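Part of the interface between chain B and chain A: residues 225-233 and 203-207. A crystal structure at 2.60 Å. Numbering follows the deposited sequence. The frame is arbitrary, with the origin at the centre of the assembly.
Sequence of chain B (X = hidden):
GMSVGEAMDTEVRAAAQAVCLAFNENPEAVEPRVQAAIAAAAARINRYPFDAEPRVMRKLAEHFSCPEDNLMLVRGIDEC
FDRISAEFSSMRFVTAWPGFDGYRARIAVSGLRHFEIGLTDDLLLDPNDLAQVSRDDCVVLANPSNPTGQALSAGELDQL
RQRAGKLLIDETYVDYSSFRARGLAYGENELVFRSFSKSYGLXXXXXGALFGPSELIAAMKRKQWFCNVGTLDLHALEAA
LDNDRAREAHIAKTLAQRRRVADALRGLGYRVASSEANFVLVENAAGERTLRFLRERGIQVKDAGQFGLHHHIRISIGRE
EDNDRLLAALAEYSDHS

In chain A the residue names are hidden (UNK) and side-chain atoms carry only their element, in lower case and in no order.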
# COMPACT_ATOMS: atom_id res chain seq x y z
N TRP B 225 7.13 2.32 3.29
CA TRP B 225 6.62 1.50 4.38
C TRP B 225 7.14 0.09 4.24
O TRP B 225 7.41 -0.37 3.12
CB TRP B 225 5.08 1.49 4.40
CG TRP B 225 4.47 2.86 4.52
CD1 TRP B 225 4.93 3.90 5.27
CD2 TRP B 225 3.21 3.28 3.98
NE1 TRP B 225 4.07 4.97 5.17
CE2 TRP B 225 3.00 4.61 4.39
CE3 TRP B 225 2.24 2.66 3.17
CZ2 TRP B 225 1.86 5.34 4.02
CZ3 TRP B 225 1.10 3.37 2.84
CH2 TRP B 225 0.94 4.70 3.23
N PHE B 226 7.29 -0.60 5.37
CA PHE B 226 7.71 -2.00 5.38
C PHE B 226 6.60 -2.84 4.75
O PHE B 226 5.42 -2.63 5.09
CB PHE B 226 8.05 -2.48 6.81
CG PHE B 226 8.17 -3.97 6.94
CD1 PHE B 226 9.25 -4.66 6.39
CD2 PHE B 226 7.19 -4.71 7.60
CE1 PHE B 226 9.34 -6.04 6.49
CE2 PHE B 226 7.29 -6.10 7.71
CZ PHE B 226 8.36 -6.75 7.16
N CYS B 227 6.96 -3.74 3.81
CA CYS B 227 6.04 -4.63 3.11
C CYS B 227 4.92 -3.79 2.45
O CYS B 227 3.72 -4.10 2.58
CB CYS B 227 5.49 -5.68 4.06
SG CYS B 227 4.53 -6.99 3.26
N ASN B 228 5.33 -2.69 1.77
CA ASN B 228 4.46 -1.75 1.08
C ASN B 228 3.56 -2.48 0.05
O ASN B 228 2.38 -2.14 -0.11
CB ASN B 228 5.32 -0.67 0.41
CG ASN B 228 4.54 0.47 -0.24
OD1 ASN B 228 3.57 1.02 0.31
ND2 ASN B 228 4.99 0.91 -1.39
N VAL B 229 4.13 -3.49 -0.64
CA VAL B 229 3.44 -4.31 -1.63
C VAL B 229 3.45 -5.76 -1.12
O VAL B 229 4.51 -6.38 -1.01
CB VAL B 229 4.07 -4.15 -3.05
CG1 VAL B 229 3.34 -5.02 -4.08
CG2 VAL B 229 4.08 -2.68 -3.50
N GLY B 230 2.27 -6.28 -0.78
CA GLY B 230 2.10 -7.63 -0.25
C GLY B 230 2.42 -8.78 -1.19
O GLY B 230 2.58 -8.59 -2.40
N THR B 231 2.48 -9.99 -0.64
CA THR B 231 2.79 -11.24 -1.35
C THR B 231 1.83 -11.48 -2.56
O THR B 231 2.30 -11.91 -3.60
CB THR B 231 2.79 -12.44 -0.39
OG1 THR B 231 2.95 -13.63 -1.15
CG2 THR B 231 1.52 -12.55 0.45
N LEU B 232 0.51 -11.19 -2.45
CA LEU B 232 -0.42 -11.40 -3.55
C LEU B 232 -0.14 -10.44 -4.72
O LEU B 232 -0.03 -10.91 -5.85
CB LEU B 232 -1.88 -11.27 -3.09
CG LEU B 232 -2.38 -12.28 -2.05
CD1 LEU B 232 -3.79 -11.91 -1.59
CD2 LEU B 232 -2.29 -13.73 -2.56
N ASP B 233 0.02 -9.13 -4.46
CA ASP B 233 0.32 -8.15 -5.52
C ASP B 233 1.69 -8.42 -6.17
O ASP B 233 1.82 -8.29 -7.40
CB ASP B 233 0.27 -6.71 -4.97
CG ASP B 233 -1.09 -6.25 -4.47
OD1 ASP B 233 -2.12 -6.84 -4.90
OD2 ASP B 233 -1.14 -5.30 -3.64
N UNK A 203 -0.17 -11.87 7.47
CA UNK A 203 1.15 -11.22 7.64
C UNK A 203 1.76 -10.75 6.30
O UNK A 203 2.35 -9.67 6.25
c UNK A 203 2.12 -12.17 8.33
N UNK A 204 1.59 -11.55 5.24
CA UNK A 204 2.12 -11.25 3.93
C UNK A 204 1.42 -10.12 3.21
O UNK A 204 1.90 -9.68 2.16
N UNK A 205 0.27 -9.64 3.75
CA UNK A 205 -0.51 -8.56 3.11
C UNK A 205 -0.26 -7.24 3.80
O UNK A 205 -0.50 -6.18 3.21
c UNK A 205 -3.91 -10.28 2.38
c UNK A 205 -2.43 -10.22 2.53
c UNK A 205 -2.01 -8.86 3.09
c UNK A 205 -1.75 -10.53 1.20
N UNK A 206 0.24 -7.30 5.06
CA UNK A 206 0.56 -6.16 5.91
C UNK A 206 -0.64 -5.14 5.90
O UNK A 206 -0.57 -4.07 5.28
c UNK A 206 2.51 -4.47 6.35
n UNK A 206 3.96 -5.34 10.32
c UNK A 206 1.89 -5.51 5.43
n UNK A 206 5.06 -3.33 10.16
c UNK A 206 4.27 -4.25 9.62
n UNK A 206 3.78 -4.07 8.40
c UNK A 206 2.93 -5.03 7.69
N UNK A 207 -1.75 -5.54 6.56
CA UNK A 207 -2.96 -4.75 6.72
C UNK A 207 -3.27 -4.55 8.21
O UNK A 207 -2.91 -5.39 9.05
c UNK A 207 -4.18 -5.39 6.02
c UNK A 207 -5.31 -6.35 4.03
c UNK A 207 -4.12 -5.58 4.52
c UNK A 207 -4.01 -4.25 3.80
O HOH W 1 3.90 -1.34 7.01

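Position 203 of chain A carries a single side-chain carbon. That atom, CB, stays well clear of the chain B stretch: it comes no nearer than 7.6 Å, to SG of Cys227(B), and does not join the contact. One carbon and nothing beyond it means alanine, Ala203(A).

Position 204 has no side-chain atoms. Its backbone O accepts a hydrogen bond from N of Thr231(B), at 2.9 Å and with a nearly straight N-H...O angle of 165°. The same O lies 3.2 Å from CA of Gly230(B). A CB built here would come within 2.7 Å of CG2 of Thr231(B), which is a clash. The residue is glycine, Gly204(A).

Position 205 has four side-chain carbons, forked at the second. The CA-to-CB bond points away from chain B, but the end of the side chain comes nearer. One branch tip lies 3.7 Å from CD1 of Leu232(B) and the same tip is 3.9 Å from CG2 of Thr231(B). Four carbons forked at the second make leucine, Leu205(A), with chi1 m and chi2 t. The tip is CD2.

Position 206 has three carbons in a row, then a nitrogen, then a carbon bearing two more nitrogens. Its CB sits 3.7 Å from SG of Cys227(B) and also 3.7 Å from O of Cys227(B). The nitrogen within the chain is 3.6 Å from CD2 of Phe226(B). This is arginine, Arg206(A), and that nitrogen is NE. The Phe226(B) ring offers its edge, and CD2 lies over one face of the guanidinium. A water accepts from NE of Arg206(A) at 3.1 Å and donates to O of Phe226(B) at 2.8 Å, so it bridges the two chains.

Position 207 has four carbons, forked at the second. Its side chain is out of reach of the chain B stretch. It is leucine, Leu207(A).

The contact combines close backbone packing with side-chain packing. Gly230(B) is the N-cap residue, and the helix begins at Thr231(B). The N-H of Thr231(B), in the first turn, has no earlier helical carbonyl to bind, and O of Gly204(A) serves it from the other chain. Glycine on both sides permits this approach. A CB on Gly230(B) would lie 3.0 Å from O of Gly204(A), a clash. Around this bond, Leu205(A) packs its apolar end against Leu232(B), while Arg206(A) lies along Cys227(B) and Phe226(B). Together the two stretches bury 364 Å².

Chain A 203-207: AGLRL
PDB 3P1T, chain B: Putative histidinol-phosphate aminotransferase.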